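PDB 3MNF: PAC2 family protein from Streptomyces avermitilis, which is of unknown function but belongs to the PAC2 family, named after a chaperone of proteasome assembly, and may likewise act through binding other proteins. Local coordinates for residues T24-L29 with L85-G90; H28-W33 with R71-R76; E114-L119 with V173-L178; V137-D142 with I163-C168. All coordinates share one frame; numbering follows the deposited sequence.

Contact 1 (T24-L29 with L85-G90)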
loop_
_atom_site.group_PDB
_atom_site.type_symbol
_atom_site.label_atom_id
_atom_site.label_comp_id
_atom_site.label_asym_id
_atom_site.label_seq_id
_atom_site.Cartn_x
_atom_site.Cartn_y
_atom_site.Cartn_z
ATOM N N THR A 24 -1.824 32.004 5.019
ATOM C CA THR A 24 -0.863 33.091 4.838
ATOM C C THR A 24 -0.218 33.481 6.167
ATOM O O THR A 24 0.880 34.014 6.178
ATOM C CB THR A 24 -1.400 34.366 4.075
ATOM O OG1 THR A 24 -2.064 35.232 4.986
ATOM C CG2 THR A 24 -2.336 34.020 2.925
ATOM N N ALA A 25 -0.888 33.210 7.281
ATOM C CA ALA A 25 -0.279 33.451 8.591
ATOM C C ALA A 25 1.009 32.644 8.734
ATOM O O ALA A 25 2.041 33.177 9.153
ATOM C CB ALA A 25 -1.239 33.124 9.716
ATOM N N VAL A 26 0.962 31.366 8.370
ATOM C CA VAL A 26 2.155 30.542 8.493
ATOM C C VAL A 26 3.171 30.915 7.403
ATOM O O VAL A 26 4.376 30.907 7.647
ATOM C CB VAL A 26 1.833 29.028 8.504
ATOM C CG1 VAL A 26 3.073 28.218 8.771
ATOM C CG2 VAL A 26 0.814 28.724 9.561
ATOM N N ALA A 27 2.694 31.256 6.209
ATOM C CA ALA A 27 3.587 31.678 5.148
ATOM C C ALA A 27 4.417 32.865 5.671
ATOM O O ALA A 27 5.649 32.918 5.512
ATOM C CB ALA A 27 2.796 32.053 3.929
ATOM N N HIS A 28 3.719 33.789 6.330
ATOM C CA HIS A 28 4.296 34.991 6.895
ATOM C C HIS A 28 5.385 34.670 7.920
ATOM O O HIS A 28 6.446 35.286 7.930
ATOM C CB HIS A 28 3.189 35.823 7.531
ATOM C CG HIS A 28 3.664 37.119 8.098
ATOM N ND1 HIS A 28 3.678 38.285 7.371
ATOM C CD2 HIS A 28 4.149 37.431 9.322
ATOM C CE1 HIS A 28 4.153 39.263 8.123
ATOM N NE2 HIS A 28 4.444 38.770 9.311
ATOM N N LEU A 29 5.125 33.706 8.786
ATOM C CA LEU A 29 6.139 33.280 9.726
ATOM C C LEU A 29 7.335 32.711 8.980
ATOM O O LEU A 29 8.471 32.996 9.322
ATOM C CB LEU A 29 5.574 32.240 10.689
ATOM C CG LEU A 29 4.379 32.712 11.514
ATOM C CD1 LEU A 29 3.931 31.632 12.461
ATOM C CD2 LEU A 29 4.722 33.969 12.288
ATOM N N LEU A 85 10.824 26.925 16.193
ATOM C CA LEU A 85 9.463 26.651 15.751
ATOM C C LEU A 85 9.481 25.757 14.516
ATOM O O LEU A 85 10.364 25.866 13.662
ATOM C CB LEU A 85 8.693 27.938 15.470
ATOM C CG LEU A 85 7.706 28.467 16.508
ATOM C CD1 LEU A 85 8.301 28.509 17.877
ATOM C CD2 LEU A 85 7.234 29.849 16.138
ATOM N N VAL A 86 8.513 24.855 14.443
ATOM C CA VAL A 86 8.408 23.929 13.339
ATOM C C VAL A 86 7.153 24.326 12.604
ATOM O O VAL A 86 6.047 24.223 13.148
ATOM C CB VAL A 86 8.292 22.475 13.841
ATOM C CG1 VAL A 86 8.000 21.542 12.705
ATOM C CG2 VAL A 86 9.571 22.049 14.562
ATOM N N LEU A 87 7.305 24.803 11.375
ATOM C CA LEU A 87 6.137 25.265 10.624
ATOM C C LEU A 87 5.674 24.180 9.666
ATOM O O LEU A 87 6.501 23.496 9.034
ATOM C CB LEU A 87 6.434 26.568 9.880
ATOM C CG LEU A 87 6.941 27.690 10.778
ATOM C CD1 LEU A 87 7.300 28.910 9.975
ATOM C CD2 LEU A 87 5.915 28.035 11.815
ATOM N N VAL A 88 4.361 24.006 9.571
ATOM C CA VAL A 88 3.803 23.034 8.671
ATOM C C VAL A 88 2.867 23.737 7.731
ATOM O O VAL A 88 1.847 24.254 8.162
ATOM C CB VAL A 88 3.049 21.953 9.438
ATOM C CG1 VAL A 88 2.387 20.953 8.483
ATOM C CG2 VAL A 88 4.010 21.235 10.385
ATOM N N ARG A 89 3.214 23.754 6.449
ATOM C CA ARG A 89 2.419 24.436 5.437
ATOM C C ARG A 89 1.878 23.439 4.440
ATOM O O ARG A 89 2.623 22.906 3.600
ATOM C CB ARG A 89 3.275 25.467 4.730
ATOM C CG ARG A 89 3.683 26.592 5.648
ATOM C CD ARG A 89 4.580 27.585 4.970
ATOM N NE ARG A 89 3.936 28.139 3.784
ATOM C CZ ARG A 89 4.589 28.706 2.778
ATOM N NH1 ARG A 89 5.909 28.795 2.811
ATOM N NH2 ARG A 89 3.918 29.181 1.746
ATOM N N GLY A 90 0.584 23.170 4.528
ATOM C CA GLY A 90 0.027 22.118 3.709
ATOM C C GLY A 90 -1.234 22.495 2.979
ATOM O O GLY A 90 -1.847 23.520 3.242
#

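Contact 2 (H28-W33 with R71-R76)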
loop_
_atom_site.group_PDB
_atom_site.type_symbol
_atom_site.label_atom_id
_atom_site.label_comp_id
_atom_site.label_asym_id
_atom_site.label_seq_id
_atom_site.Cartn_x
_atom_site.Cartn_y
_atom_site.Cartn_z
ATOM N N HIS A 28 3.719 33.789 6.330
ATOM C CA HIS A 28 4.296 34.991 6.895
ATOM C C HIS A 28 5.385 34.670 7.920
ATOM O O HIS A 28 6.446 35.286 7.930
ATOM C CB HIS A 28 3.189 35.823 7.531
ATOM C CG HIS A 28 3.664 37.119 8.098
ATOM N ND1 HIS A 28 3.678 38.285 7.371
ATOM C CD2 HIS A 28 4.149 37.431 9.322
ATOM C CE1 HIS A 28 4.153 39.263 8.123
ATOM N NE2 HIS A 28 4.444 38.770 9.311
ATOM N N LEU A 29 5.125 33.706 8.786
ATOM C CA LEU A 29 6.139 33.280 9.726
ATOM C C LEU A 29 7.335 32.711 8.980
ATOM O O LEU A 29 8.471 32.996 9.322
ATOM C CB LEU A 29 5.574 32.240 10.689
ATOM C CG LEU A 29 4.379 32.712 11.514
ATOM C CD1 LEU A 29 3.931 31.632 12.461
ATOM C CD2 LEU A 29 4.722 33.969 12.288
ATOM N N ASP A 30 7.078 31.919 7.943
ATOM C CA ASP A 30 8.153 31.259 7.220
ATOM C C ASP A 30 9.023 32.269 6.502
ATOM O O ASP A 30 10.248 32.161 6.506
ATOM C CB ASP A 30 7.609 30.232 6.230
ATOM C CG ASP A 30 8.664 29.218 5.812
ATOM O OD1 ASP A 30 9.426 28.758 6.687
ATOM O OD2 ASP A 30 8.751 28.873 4.617
ATOM N N ARG A 31 8.371 33.250 5.890
ATOM C CA ARG A 31 9.051 34.317 5.170
ATOM C C ARG A 31 9.843 35.203 6.131
ATOM O O ARG A 31 11.067 35.239 6.043
ATOM C CB ARG A 31 8.030 35.124 4.373
ATOM C CG ARG A 31 8.569 36.242 3.479
ATOM C CD ARG A 31 7.386 37.014 2.840
ATOM N NE ARG A 31 6.206 36.133 2.695
ATOM C CZ ARG A 31 4.976 36.400 3.155
ATOM N NH1 ARG A 31 4.721 37.568 3.770
ATOM N NH2 ARG A 31 3.998 35.504 2.981
ATOM N N GLU A 32 9.152 35.875 7.062
ATOM C CA GLU A 32 9.794 36.846 7.963
ATOM C C GLU A 32 10.972 36.255 8.721
ATOM O O GLU A 32 11.991 36.922 8.892
ATOM C CB GLU A 32 8.820 37.473 8.976
ATOM C CG GLU A 32 7.561 38.160 8.429
ATOM C CD GLU A 32 7.794 39.166 7.295
ATOM O OE1 GLU A 32 8.525 40.174 7.495
ATOM O OE2 GLU A 32 7.196 38.943 6.204
ATOM N N TRP A 33 10.835 35.012 9.171
ATOM C CA TRP A 33 11.887 34.353 9.939
ATOM C C TRP A 33 12.838 33.491 9.106
ATOM O O TRP A 33 13.657 32.762 9.662
ATOM C CB TRP A 33 11.282 33.516 11.064
ATOM C CG TRP A 33 10.822 34.301 12.249
ATOM C CD1 TRP A 33 11.408 35.417 12.772
ATOM C CD2 TRP A 33 9.699 34.006 13.088
ATOM N NE1 TRP A 33 10.707 35.848 13.875
ATOM C CE2 TRP A 33 9.656 34.995 14.093
ATOM C CE3 TRP A 33 8.723 32.998 13.089
ATOM C CZ2 TRP A 33 8.672 35.011 15.087
ATOM C CZ3 TRP A 33 7.752 33.003 14.085
ATOM C CH2 TRP A 33 7.733 34.007 15.067
ATOM N N ARG A 71 4.635 20.787 3.681
ATOM C CA ARG A 71 6.063 20.923 3.819
ATOM C C ARG A 71 6.410 21.389 5.224
ATOM O O ARG A 71 5.683 22.190 5.810
ATOM C CB ARG A 71 6.586 21.865 2.756
ATOM C CG ARG A 71 8.091 21.822 2.557
ATOM C CD ARG A 71 8.510 22.501 1.232
ATOM N NE ARG A 71 7.491 22.348 0.181
ATOM C CZ ARG A 71 7.584 21.525 -0.862
ATOM N NH1 ARG A 71 8.667 20.754 -1.036
ATOM N NH2 ARG A 71 6.583 21.487 -1.744
ATOM N N LEU A 72 7.504 20.853 5.765
ATOM C CA LEU A 72 7.982 21.200 7.099
ATOM C C LEU A 72 9.304 21.990 7.082
ATOM O O LEU A 72 10.269 21.585 6.426
ATOM C CB LEU A 72 8.145 19.938 7.942
ATOM C CG LEU A 72 6.892 19.124 8.277
ATOM C CD1 LEU A 72 6.658 18.023 7.241
ATOM C CD2 LEU A 72 6.998 18.495 9.655
ATOM N N SER A 73 9.334 23.111 7.803
ATOM C CA SER A 73 10.555 23.908 7.951
ATOM C C SER A 73 10.753 24.364 9.392
ATOM O O SER A 73 9.786 24.402 10.165
ATOM C CB SER A 73 10.507 25.132 7.047
ATOM O OG SER A 73 9.472 26.005 7.446
ATOM N N VAL A 74 12.003 24.699 9.729
ATOM C CA VAL A 74 12.407 25.171 11.068
ATOM C C VAL A 74 12.725 26.648 11.044
ATOM O O VAL A 74 13.479 27.112 10.184
ATOM C CB VAL A 74 13.736 24.554 11.555
ATOM C CG1 VAL A 74 13.823 24.611 13.060
ATOM C CG2 VAL A 74 13.901 23.138 11.078
ATOM N N VAL A 75 12.182 27.381 12.006
ATOM C CA VAL A 75 12.585 28.761 12.213
ATOM C C VAL A 75 13.268 28.862 13.568
ATOM O O VAL A 75 12.893 28.163 14.509
ATOM C CB VAL A 75 11.407 29.789 12.054
ATOM C CG1 VAL A 75 10.862 29.788 10.642
ATOM C CG2 VAL A 75 10.296 29.510 13.020
ATOM N N ARG A 76 14.304 29.696 13.642
ATOM C CA ARG A 76 14.967 29.991 14.916
ATOM C C ARG A 76 14.628 31.410 15.384
ATOM O O ARG A 76 15.146 32.398 14.864
ATOM C CB ARG A 76 16.485 29.757 14.838
#

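Contact 3 (E114-L119 with V173-L178)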
loop_
_atom_site.group_PDB
_atom_site.type_symbol
_atom_site.label_atom_id
_atom_site.label_comp_id
_atom_site.label_asym_id
_atom_site.label_seq_id
_atom_site.Cartn_x
_atom_site.Cartn_y
_atom_site.Cartn_z
ATOM N N GLU A 114 6.742 20.049 21.904
ATOM C CA GLU A 114 5.989 19.982 23.160
ATOM C C GLU A 114 4.560 20.478 23.065
ATOM O O GLU A 114 3.737 20.117 23.909
ATOM C CB GLU A 114 6.728 20.680 24.305
ATOM C CG GLU A 114 7.790 19.796 24.983
ATOM C CD GLU A 114 7.300 18.367 25.330
ATOM O OE1 GLU A 114 6.167 17.976 24.929
ATOM O OE2 GLU A 114 8.066 17.637 26.011
ATOM N N LEU A 115 4.279 21.285 22.040
ATOM C CA LEU A 115 2.952 21.826 21.801
ATOM C C LEU A 115 2.695 22.014 20.302
ATOM O O LEU A 115 3.561 22.510 19.569
ATOM C CB LEU A 115 2.819 23.155 22.535
ATOM C CG LEU A 115 1.715 24.141 22.160
ATOM C CD1 LEU A 115 0.351 23.704 22.682
ATOM C CD2 LEU A 115 2.083 25.495 22.685
ATOM N N VAL A 116 1.502 21.617 19.858
ATOM C CA VAL A 116 1.079 21.838 18.474
ATOM C C VAL A 116 -0.045 22.880 18.383
ATOM O O VAL A 116 -1.145 22.669 18.923
ATOM C CB VAL A 116 0.588 20.534 17.819
ATOM C CG1 VAL A 116 0.203 20.780 16.393
ATOM C CG2 VAL A 116 1.658 19.482 17.873
ATOM N N VAL A 117 0.212 23.996 17.702
ATOM C CA VAL A 117 -0.872 24.937 17.416
ATOM C C VAL A 117 -1.285 24.878 15.947
ATOM O O VAL A 117 -0.444 24.991 15.041
ATOM C CB VAL A 117 -0.518 26.386 17.760
ATOM C CG1 VAL A 117 -1.749 27.271 17.591
ATOM C CG2 VAL A 117 0.072 26.495 19.180
ATOM N N VAL A 118 -2.577 24.710 15.700
ATOM C CA VAL A 118 -3.060 24.681 14.326
ATOM C C VAL A 118 -3.921 25.907 14.049
ATOM O O VAL A 118 -4.749 26.280 14.871
ATOM C CB VAL A 118 -3.865 23.394 14.023
ATOM C CG1 VAL A 118 -4.042 23.228 12.503
ATOM C CG2 VAL A 118 -3.191 22.165 14.657
ATOM N N LEU A 119 -3.737 26.531 12.896
ATOM C CA LEU A 119 -4.476 27.742 12.606
ATOM C C LEU A 119 -5.533 27.480 11.559
ATOM O O LEU A 119 -5.304 26.732 10.624
ATOM C CB LEU A 119 -3.523 28.824 12.118
ATOM C CG LEU A 119 -2.336 29.220 13.004
ATOM C CD1 LEU A 119 -1.634 30.439 12.435
ATOM C CD2 LEU A 119 -2.770 29.492 14.427
ATOM N N VAL A 173 0.114 14.583 22.976
ATOM C CA VAL A 173 0.808 15.824 22.636
ATOM C C VAL A 173 -0.200 16.968 22.730
ATOM O O VAL A 173 -1.172 16.996 21.968
ATOM C CB VAL A 173 1.372 15.772 21.193
ATOM C CG1 VAL A 173 2.052 17.071 20.822
ATOM C CG2 VAL A 173 2.333 14.623 21.060
ATOM N N PRO A 174 0.008 17.906 23.669
ATOM C CA PRO A 174 -0.899 19.053 23.824
ATOM C C PRO A 174 -1.085 19.792 22.514
ATOM O O PRO A 174 -0.105 20.157 21.862
ATOM C CB PRO A 174 -0.151 19.946 24.794
ATOM C CG PRO A 174 0.678 19.025 25.561
ATOM C CD PRO A 174 1.087 17.929 24.663
ATOM N N ALA A 175 -2.326 19.998 22.108
ATOM C CA ALA A 175 -2.572 20.774 20.893
ATOM C C ALA A 175 -3.791 21.669 21.019
ATOM O O ALA A 175 -4.744 21.353 21.736
ATOM C CB ALA A 175 -2.703 19.870 19.688
ATOM N N VAL A 176 -3.747 22.793 20.323
ATOM C CA VAL A 176 -4.888 23.697 20.253
ATOM C C VAL A 176 -4.969 24.199 18.829
ATOM O O VAL A 176 -3.943 24.349 18.158
ATOM C CB VAL A 176 -4.780 24.885 21.266
ATOM C CG1 VAL A 176 -3.427 25.549 21.201
ATOM C CG2 VAL A 176 -5.855 25.913 21.017
ATOM N N SER A 177 -6.184 24.425 18.353
ATOM C CA SER A 177 -6.342 25.107 17.088
ATOM C C SER A 177 -7.011 26.438 17.333
ATOM O O SER A 177 -7.908 26.539 18.170
ATOM C CB SER A 177 -7.141 24.269 16.096
ATOM O OG SER A 177 -8.268 23.689 16.717
ATOM N N LEU A 178 -6.545 27.455 16.613
ATOM C CA LEU A 178 -7.121 28.786 16.654
ATOM C C LEU A 178 -7.894 29.039 15.381
ATOM O O LEU A 178 -7.376 28.828 14.290
ATOM C CB LEU A 178 -6.011 29.816 16.777
ATOM C CG LEU A 178 -5.001 29.600 17.901
ATOM C CD1 LEU A 178 -3.843 30.540 17.744
ATOM C CD2 LEU A 178 -5.670 29.840 19.219
#

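Contact 4 (V137-D142 with I163-C168)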
loop_
_atom_site.group_PDB
_atom_site.type_symbol
_atom_site.label_atom_id
_atom_site.label_comp_id
_atom_site.label_asym_id
_atom_site.label_seq_id
_atom_site.Cartn_x
_atom_site.Cartn_y
_atom_site.Cartn_z
ATOM N N VAL A 137 -9.845 25.686 20.192
ATOM C CA VAL A 137 -10.424 24.377 20.431
ATOM C C VAL A 137 -9.272 23.557 20.965
ATOM O O VAL A 137 -8.167 23.586 20.410
ATOM C CB VAL A 137 -11.000 23.702 19.137
ATOM C CG1 VAL A 137 -11.233 22.208 19.355
ATOM C CG2 VAL A 137 -12.307 24.382 18.651
ATOM N N THR A 138 -9.526 22.855 22.062
ATOM C CA THR A 138 -8.552 21.955 22.654
ATOM C C THR A 138 -9.293 20.818 23.359
ATOM O O THR A 138 -10.439 20.986 23.786
ATOM C CB THR A 138 -7.601 22.713 23.613
ATOM O OG1 THR A 138 -6.617 21.813 24.124
ATOM C CG2 THR A 138 -8.366 23.336 24.776
ATOM N N SER A 139 -8.657 19.651 23.432
ATOM C CA SER A 139 -9.159 18.533 24.237
ATOM C C SER A 139 -8.161 18.177 25.322
ATOM O O SER A 139 -8.306 17.165 25.999
ATOM C CB SER A 139 -9.481 17.326 23.368
ATOM O OG SER A 139 -10.723 17.520 22.720
ATOM N N ASP A 140 -7.148 19.030 25.466
ATOM C CA ASP A 140 -6.217 19.011 26.582
ATOM C C ASP A 140 -6.876 19.757 27.753
ATOM O O ASP A 140 -7.015 20.976 27.699
ATOM C CB ASP A 140 -4.896 19.690 26.166
ATOM C CG ASP A 140 -3.783 19.521 27.202
ATOM O OD1 ASP A 140 -3.236 18.407 27.332
ATOM O OD2 ASP A 140 -3.431 20.508 27.883
ATOM N N PRO A 141 -7.293 19.034 28.813
ATOM C CA PRO A 141 -8.000 19.716 29.911
ATOM C C PRO A 141 -7.124 20.785 30.572
ATOM O O PRO A 141 -7.630 21.793 31.068
ATOM C CB PRO A 141 -8.315 18.580 30.896
ATOM C CG PRO A 141 -7.301 17.524 30.604
ATOM C CD PRO A 141 -7.019 17.618 29.125
ATOM N N ASP A 142 -5.816 20.551 30.542
ATOM C CA ASP A 142 -4.815 21.460 31.076
ATOM C C ASP A 142 -4.816 22.802 30.337
ATOM O O ASP A 142 -5.085 23.841 30.942
ATOM C CB ASP A 142 -3.443 20.786 30.985
ATOM C CG ASP A 142 -2.350 21.576 31.673
ATOM O OD1 ASP A 142 -1.889 22.601 31.108
ATOM O OD2 ASP A 142 -1.936 21.150 32.774
ATOM N N ILE A 163 -9.207 17.001 12.786
ATOM C CA ILE A 163 -8.633 15.671 12.906
ATOM C C ILE A 163 -7.248 15.701 13.532
ATOM O O ILE A 163 -6.963 14.918 14.415
ATOM C CB ILE A 163 -8.612 14.937 11.544
ATOM C CG1 ILE A 163 -10.041 14.630 11.071
ATOM C CG2 ILE A 163 -7.819 13.647 11.624
ATOM C CD1 ILE A 163 -10.961 14.046 12.122
ATOM N N LEU A 164 -6.404 16.618 13.079
ATOM C CA LEU A 164 -5.027 16.687 13.543
ATOM C C LEU A 164 -4.986 17.041 15.021
ATOM O O LEU A 164 -4.271 16.406 15.809
ATOM C CB LEU A 164 -4.199 17.689 12.722
ATOM C CG LEU A 164 -2.779 17.936 13.271
ATOM C CD1 LEU A 164 -1.906 16.675 13.308
ATOM C CD2 LEU A 164 -2.082 19.061 12.508
ATOM N N GLN A 165 -5.769 18.047 15.400
ATOM C CA GLN A 165 -5.830 18.463 16.788
ATOM C C GLN A 165 -6.331 17.294 17.648
ATOM O O GLN A 165 -5.848 17.092 18.751
ATOM C CB GLN A 165 -6.644 19.736 16.936
ATOM C CG GLN A 165 -7.015 20.074 18.337
ATOM C CD GLN A 165 -8.357 19.484 18.707
ATOM O OE1 GLN A 165 -9.307 19.586 17.937
ATOM N NE2 GLN A 165 -8.445 18.857 19.885
ATOM N N GLU A 166 -7.231 16.472 17.128
ATOM C CA GLU A 166 -7.655 15.301 17.903
ATOM C C GLU A 166 -6.637 14.163 17.950
ATOM O O GLU A 166 -6.514 13.488 18.970
ATOM C CB GLU A 166 -9.032 14.803 17.470
ATOM C CG GLU A 166 -10.168 15.672 17.986
ATOM C CD GLU A 166 -10.263 15.688 19.514
ATOM O OE1 GLU A 166 -10.152 14.596 20.126
ATOM O OE2 GLU A 166 -10.442 16.795 20.095
ATOM N N ALA A 167 -5.913 13.965 16.848
ATOM C CA ALA A 167 -4.861 12.965 16.779
ATOM C C ALA A 167 -3.793 13.279 17.818
ATOM O O ALA A 167 -3.279 12.370 18.480
ATOM C CB ALA A 167 -4.260 12.919 15.391
ATOM N N CYS A 168 -3.483 14.567 17.972
ATOM C CA CYS A 168 -2.543 15.012 18.988
ATOM C C CYS A 168 -2.951 14.586 20.397
ATOM O O CYS A 168 -2.135 14.046 21.159
ATOM C CB CYS A 168 -2.396 16.524 18.962
ATOM S SG CYS A 168 -1.474 17.146 17.563
#

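Contact 1 (T24-L29 with L85-G90)
Val26 and Leu87 owe their meeting to two first torsions: Val26 CG1 stands anti to its own backbone N (chi1 -174°), whereas Leu87 CG is anti to its carbonyl carbon and beside the backbone N (chi1 -56°). The two side chains slide past each other in opposite senses, with Val26 CG1 3.9 Å from Leu87 CB. The same methyl also reaches the next residue on that side of the strand, lying 3.6 Å from Arg89 CG. Val26 CG1 thus touches two successive side chains on this side of strand 82-91. Leu87 continues past it and crosses Leu29 at about a right angle: Leu87 CD1 sits 3.8 Å from Leu29 CB, and Leu87 CD2 is 4.2 Å from Leu29 CD1. An alanine at Leu87 would probably leave Leu29 without this partner and open a gap between helix and strand, since both methyls that meet it would be gone. Arg89 starts as an aliphatic stem against Val26, and its chain bends at the third torsion, which places NE near Ala27; one guanidinium face lies over Ala27, whose CB is 3.8 Å from Arg89 NH2. Arg89 NH1 also has a weak, long ion pair with Asp30. On the flanks, Val26 leans on Ala11 of strand 7-13 and Leu29 on Leu199 and Leu202 of helix 192-206. The segment axes approach to 8.7 Å and their directions differ by 135°, so segment 24-29 runs obliquely across segment 85-90, an apolar helix-on-sheet packing of the kind that builds the layers of an alpha/beta fold.

Contact 2 (H28-W33 with R71-R76)
Asp30 and Trp33 join the C-terminal end of helix 21-32 to Ser73 and Val75 of strand 70-78, in a mixed contact made of one side-chain hydrogen bond and one apolar patch. The evidence for the first is that Ser73 OG donates to Asp30 OD1 over 2.9 Å, arriving from above the carboxylate, 49° out of its plane. Asp30 has CG anti to its backbone N (chi1 -161°), and its carboxylate lies nearer the strand than the direction of its CB would suggest. OD2 also faces Arg89 of the adjacent strand 82-91, in a long, weak ion pair. An alanine at Asp30 would probably leave the buried Ser73 hydroxyl without this acceptor and would take from Arg89 this weak, distant partner. The apolar patch belongs to Val75, whose two methyls divide the work: CG1 lies 3.8 Å from Trp33 CB, while CG2 comes obliquely to the indole, 3.8 Å from Trp33 CE3. Ile210 and Pro211 also touch the Trp33 side chain. Trp33 is the first residue to leave the helix, just ahead of strand 36-40, which pairs with strand 70-78; the contact lies at the end of the helix of a beta-alpha-beta crossover from strand 7-13 to strand 36-40, with two strands between them.

Contact 3 (E114-L119 with V173-L178)
Val116 and Val118 are bound to the neighbouring strand through both backbone N and O, giving four hydrogen bonds in all. Val116 N donates to Pro174 O at 3.0 Å, the straightest of the set with an N-H...O angle of 171°. Val116 O accepts from Val176 N at 3.0 Å. Val118 N then donates to Val176 O at 2.8 Å, and Val118 O accepts from Leu178 N at 2.8 Å. That one residue gives and receives to two residues flanking its partner is the signature of parallel pairing, here Val116 with Ala175 and Val118 with Ser177. The backbones of Val117 and Leu119 turn the other way, to Met8 and Ala10 of strand 7-13. CA-H...O contacts, such as that of Val117 CA with Val176 O, fill in between the bonds.

Outward from the backbone, the face of Val117, Leu119, Val176 and Leu178 is the more heavily packed. Leu119 and Leu178 lie side by side and point the same way, with Leu119 CD2 3.6 Å from Leu178 CD1. Val117 CG1, anti to its backbone N (chi1 -173°), reaches diagonally to Leu178 CD1 at 3.9 Å; Val117 CG2 keeps beside Val176 CG1 at 4.1 Å. Helices 192-206 and 21-32 cover this face. On the reverse face Val116 CB meets Ala175 CB at 3.8 Å, and Cys168 and Val161 of helix 160-171 lie against it. Helices on both faces of hydrogen-bonded parallel strands mark the centre of a three-layer alpha/beta/alpha sandwich.

Contact 4 (V137-D142 with I163-C168)
Ser139 and Glu166 meet through their polar ends, and Gln165 is folded in beside them. Ser139 OG donates at 2.7 Å to the syn lone pair of Glu166 OE2, on the side of the other carboxylate oxygen. The neighbouring amide approaches the same oxygen quite differently: Gln165 NE2 donates to Glu166 OE2 at 2.9 Å from above the carboxylate plane, 51° out of it. Both helix side chains bend at chi2. In Gln165, CG is anti to the backbone N and the second torsion (chi2 -91°) turns CD sharply off the extended path. The Gln165 and Val137 side chains cross at about a right angle, with Val137 CG1 3.5 Å from Gln165 OE1. Gln165 therefore has an apolar neighbour on the edge strand and a hydrogen-bonded one on its own helix. Glu166 OE2 has a further donor, since Arg63 of a third subunit forms a salt bridge to it; three donors on one oxygen would be likely to favour the charged carboxylate and to fix its rotation.

The chain around Ser139 is shaped locally. Thr138 OG1 accepts from Asp140 N at 3.1 Å, an ST turn, and also bonds to the carbonyl of Ala175. Asp140 in turn is the N-cap of helix 141-146, its carboxylate meeting Leu143 N. Arg63 of the third subunit also packs on Val137 and Ser139, and Ile65 of that subunit on Ile163 and Glu166. The contact thus joins the end of edge strand 134-138 to helix 160-171 at a subunit interface.

All four contacts serve one mixed sheet. Contacts 1 and 2 share His28 and Leu29 and lie about 6 Å apart between centres; Leu87 N probably bonds to Ser73 O (2.8 Å), tying their strands together. At the other side of the sheet, contacts 3 and 4 have centres about 7 Å apart, and Val137 N probably bonds to Ser177 O (2.9 Å); contact 4 is nested within the loop that contact 3 closes. Leu119 CD1 bridges the two pairs, 3.8 Å from Ala25 CB. Contacts 2 and 4 are furthest apart, about 23 Å between centres, and each has a residue salt-bridged to another subunit: Arg71 to Glu110 of a second subunit, Glu166 to Arg63 of a third.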